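PDB 5L6L: VapB family protein from Caulobacter crescentus, which acts as the antitoxin of the VapBC1 toxin-antitoxin pair, binding the VapC ribonuclease and, in complex with it, operator DNA. Local coordinates for the interface of chains B and A. Numbering follows the deposited sequence. Chains: chain A, VapB family protein; chain B, Ribonuclease VapC.

The interface of chains B and A. Residues chain B 61-62, 65-66; chain A 53-55, 57, 60.
With chi1 at -161°, the carboxylate carbon CG of A:Asp57 lies anti to its backbone N and reaches in between B:Val61, B:Val65 and B:Leu66. B:Val65 answers with CG1 anti to its own N (chi1 172°), which turns that methyl toward chain A while CG2 lies toward the carboxylate oxygen OD1 of the same aspartate. The two side chains lie alongside one another, head to tail, B:Val65 CG1 lying 3.9 Å from A:Asp57 CB, the methylene. The same methyl rests against main-chain carbonyls of the incoming segment, 3.3 Å from A:Ser54 O and 3.5 Å from A:Gly53 O. On the carboxylate, OD1 faces B:Val61, 3.5 Å from its carbonyl O and close to its methyl CG1, too far to count as a bond, whereas OD2 faces B:Leu66, whose side chain crosses that of the aspartate at about a right angle with CG at 4.2 Å. Among these residues the direct contacts are van der Waals approaches, and A:Asp57 and B:Val65 lose the most surface, 67 and 61 Å². A water adds a polar link between the backbones, 2.5 Å from B:Val65 O and 3.0 Å from A:Gly53 O; at 2.70 Å resolution its exact position deserves caution. This toxin-antitoxin interface joins the C-terminal end of helix 53-65 of the PIN-domain toxin, and the residue just after it, to the antitoxin linker that follows strand 45-50 and leads into helix 58-63, between the N-terminal strand-rich part, which probably binds the operator, and the C-terminal tail that runs along the toxin.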
ATOM      1  N   VAL B  61       2.707  -8.053  -5.951  1.00 30.51           N
ATOM      2  CA  VAL B  61       4.131  -8.166  -6.240  1.00 31.05           C
ATOM      3  C   VAL B  61       4.438  -7.606  -7.635  1.00 40.32           C
ATOM      4  O   VAL B  61       5.437  -6.897  -7.826  1.00 31.02           O
ATOM      5  CB  VAL B  61       4.606  -9.629  -6.053  1.00 31.79           C
ATOM      6  CG1 VAL B  61       5.979  -9.845  -6.636  1.00 32.43           C
ATOM      7  CG2 VAL B  61       4.622 -10.011  -4.599  1.00 32.59           C
HETATM    8  N   MSE B  62       3.575  -7.866  -8.616  1.00 29.92           N
HETATM    9  CA  MSE B  62       3.776  -7.273  -9.943  1.00 29.61           C
HETATM   10  C   MSE B  62       3.750  -5.745  -9.876  1.00 30.55           C
HETATM   11  O   MSE B  62       4.611  -5.068 -10.456  1.00 29.81           O
HETATM   12  CB  MSE B  62       2.723  -7.754 -10.923  1.00 34.68           C
HETATM   13  CG  MSE B  62       2.741  -9.236 -11.164  1.00 43.23           C
HETATM   14 SE   MSE B  62       1.230  -9.828 -12.256  1.00 46.19          SE
HETATM   15  CE  MSE B  62       1.379  -8.591 -13.764  1.00 28.72           C
ATOM     16  N   VAL B  65       6.742  -3.711  -8.910  1.00 45.45           N
ATOM     17  CA  VAL B  65       7.899  -3.777  -9.796  1.00 40.79           C
ATOM     18  C   VAL B  65       7.640  -3.117 -11.148  1.00 36.29           C
ATOM     19  O   VAL B  65       8.488  -2.367 -11.643  1.00 36.43           O
ATOM     20  CB  VAL B  65       8.370  -5.238  -9.982  1.00 47.78           C
ATOM     21  CG1 VAL B  65       9.439  -5.348 -11.058  1.00 42.69           C
ATOM     22  CG2 VAL B  65       8.876  -5.796  -8.657  1.00 46.33           C
ATOM     23  N   LEU B  66       6.474  -3.361 -11.767  1.00 35.39           N
ATOM     24  CA  LEU B  66       6.177  -2.792 -13.092  1.00 34.48           C
ATOM     25  C   LEU B  66       5.550  -1.405 -12.953  1.00 32.88           C
ATOM     26  O   LEU B  66       4.546  -1.259 -12.242  1.00 34.04           O
ATOM     27  CB  LEU B  66       5.253  -3.711 -13.882  1.00 34.63           C
ATOM     28  CG  LEU B  66       5.667  -5.198 -13.927  1.00 36.77           C
ATOM     29  CD1 LEU B  66       4.606  -6.095 -14.549  1.00 37.27           C
ATOM     30  CD2 LEU B  66       6.992  -5.368 -14.621  1.00 38.36           C
TER
ATOM     31  N   GLY A  53      14.643  -4.836  -8.801  1.00 54.65           N
ATOM     32  CA  GLY A  53      13.368  -4.634  -9.454  1.00 52.22           C
ATOM     33  C   GLY A  53      13.390  -4.693 -10.969  1.00 51.76           C
ATOM     34  O   GLY A  53      12.654  -3.948 -11.606  1.00 49.97           O
ATOM     35  N   SER A  54      14.210  -5.562 -11.572  1.00 65.69           N
ATOM     36  CA  SER A  54      14.240  -5.737 -13.024  1.00 54.14           C
ATOM     37  C   SER A  54      12.942  -6.379 -13.467  1.00 74.07           C
ATOM     38  O   SER A  54      11.858  -5.852 -13.206  1.00 86.43           O
ATOM     39  CB  SER A  54      15.420  -6.603 -13.446  1.00 57.39           C
ATOM     40  OG  SER A  54      15.537  -7.740 -12.606  1.00 59.04           O
ATOM     41  N   ILE A  55      13.023  -7.516 -14.136  1.00 70.31           N
ATOM     42  CA  ILE A  55      12.065  -8.536 -13.771  1.00 67.72           C
ATOM     43  C   ILE A  55      12.490  -8.908 -12.350  1.00 82.01           C
ATOM     44  O   ILE A  55      12.192  -8.153 -11.415  1.00 81.32           O
ATOM     45  CB  ILE A  55      12.028  -9.700 -14.766  1.00 55.13           C
ATOM     46  CG1 ILE A  55      13.466 -10.147 -15.118  1.00 58.40           C
ATOM     47  CG2 ILE A  55      11.243  -9.210 -15.992  1.00 53.72           C
ATOM     48  CD1 ILE A  55      14.025 -11.375 -14.374  1.00 61.10           C
ATOM     49  N   ASP A  57      11.113 -10.019 -10.486  1.00 59.50           N
ATOM     50  CA  ASP A  57       9.674 -10.237 -10.490  1.00 53.58           C
ATOM     51  C   ASP A  57       9.274 -11.655 -10.862  1.00 54.58           C
ATOM     52  O   ASP A  57       8.583 -12.341 -10.106  1.00 55.32           O
ATOM     53  CB  ASP A  57       9.065  -9.244 -11.477  1.00 51.13           C
ATOM     54  CG  ASP A  57       7.593  -9.027 -11.267  1.00 59.02           C
ATOM     55  OD1 ASP A  57       7.137  -9.007 -10.090  1.00 55.49           O
ATOM     56  OD2 ASP A  57       6.903  -8.859 -12.302  1.00 58.14           O
ATOM     57  N   ALA A  60      10.931 -13.496  -8.270  1.00 68.92           N
ATOM     58  CA  ALA A  60      10.947 -13.026  -6.891  1.00 77.18           C
ATOM     59  C   ALA A  60       9.852 -12.015  -6.636  1.00 67.06           C
ATOM     60  O   ALA A  60      10.007 -10.816  -6.840  1.00 72.13           O
ATOM     61  CB  ALA A  60      12.342 -12.428  -6.524  1.00 84.07           C
TER
HETATM   62  O   HOH W   1      10.857  -1.593 -11.643  1.00 39.50           O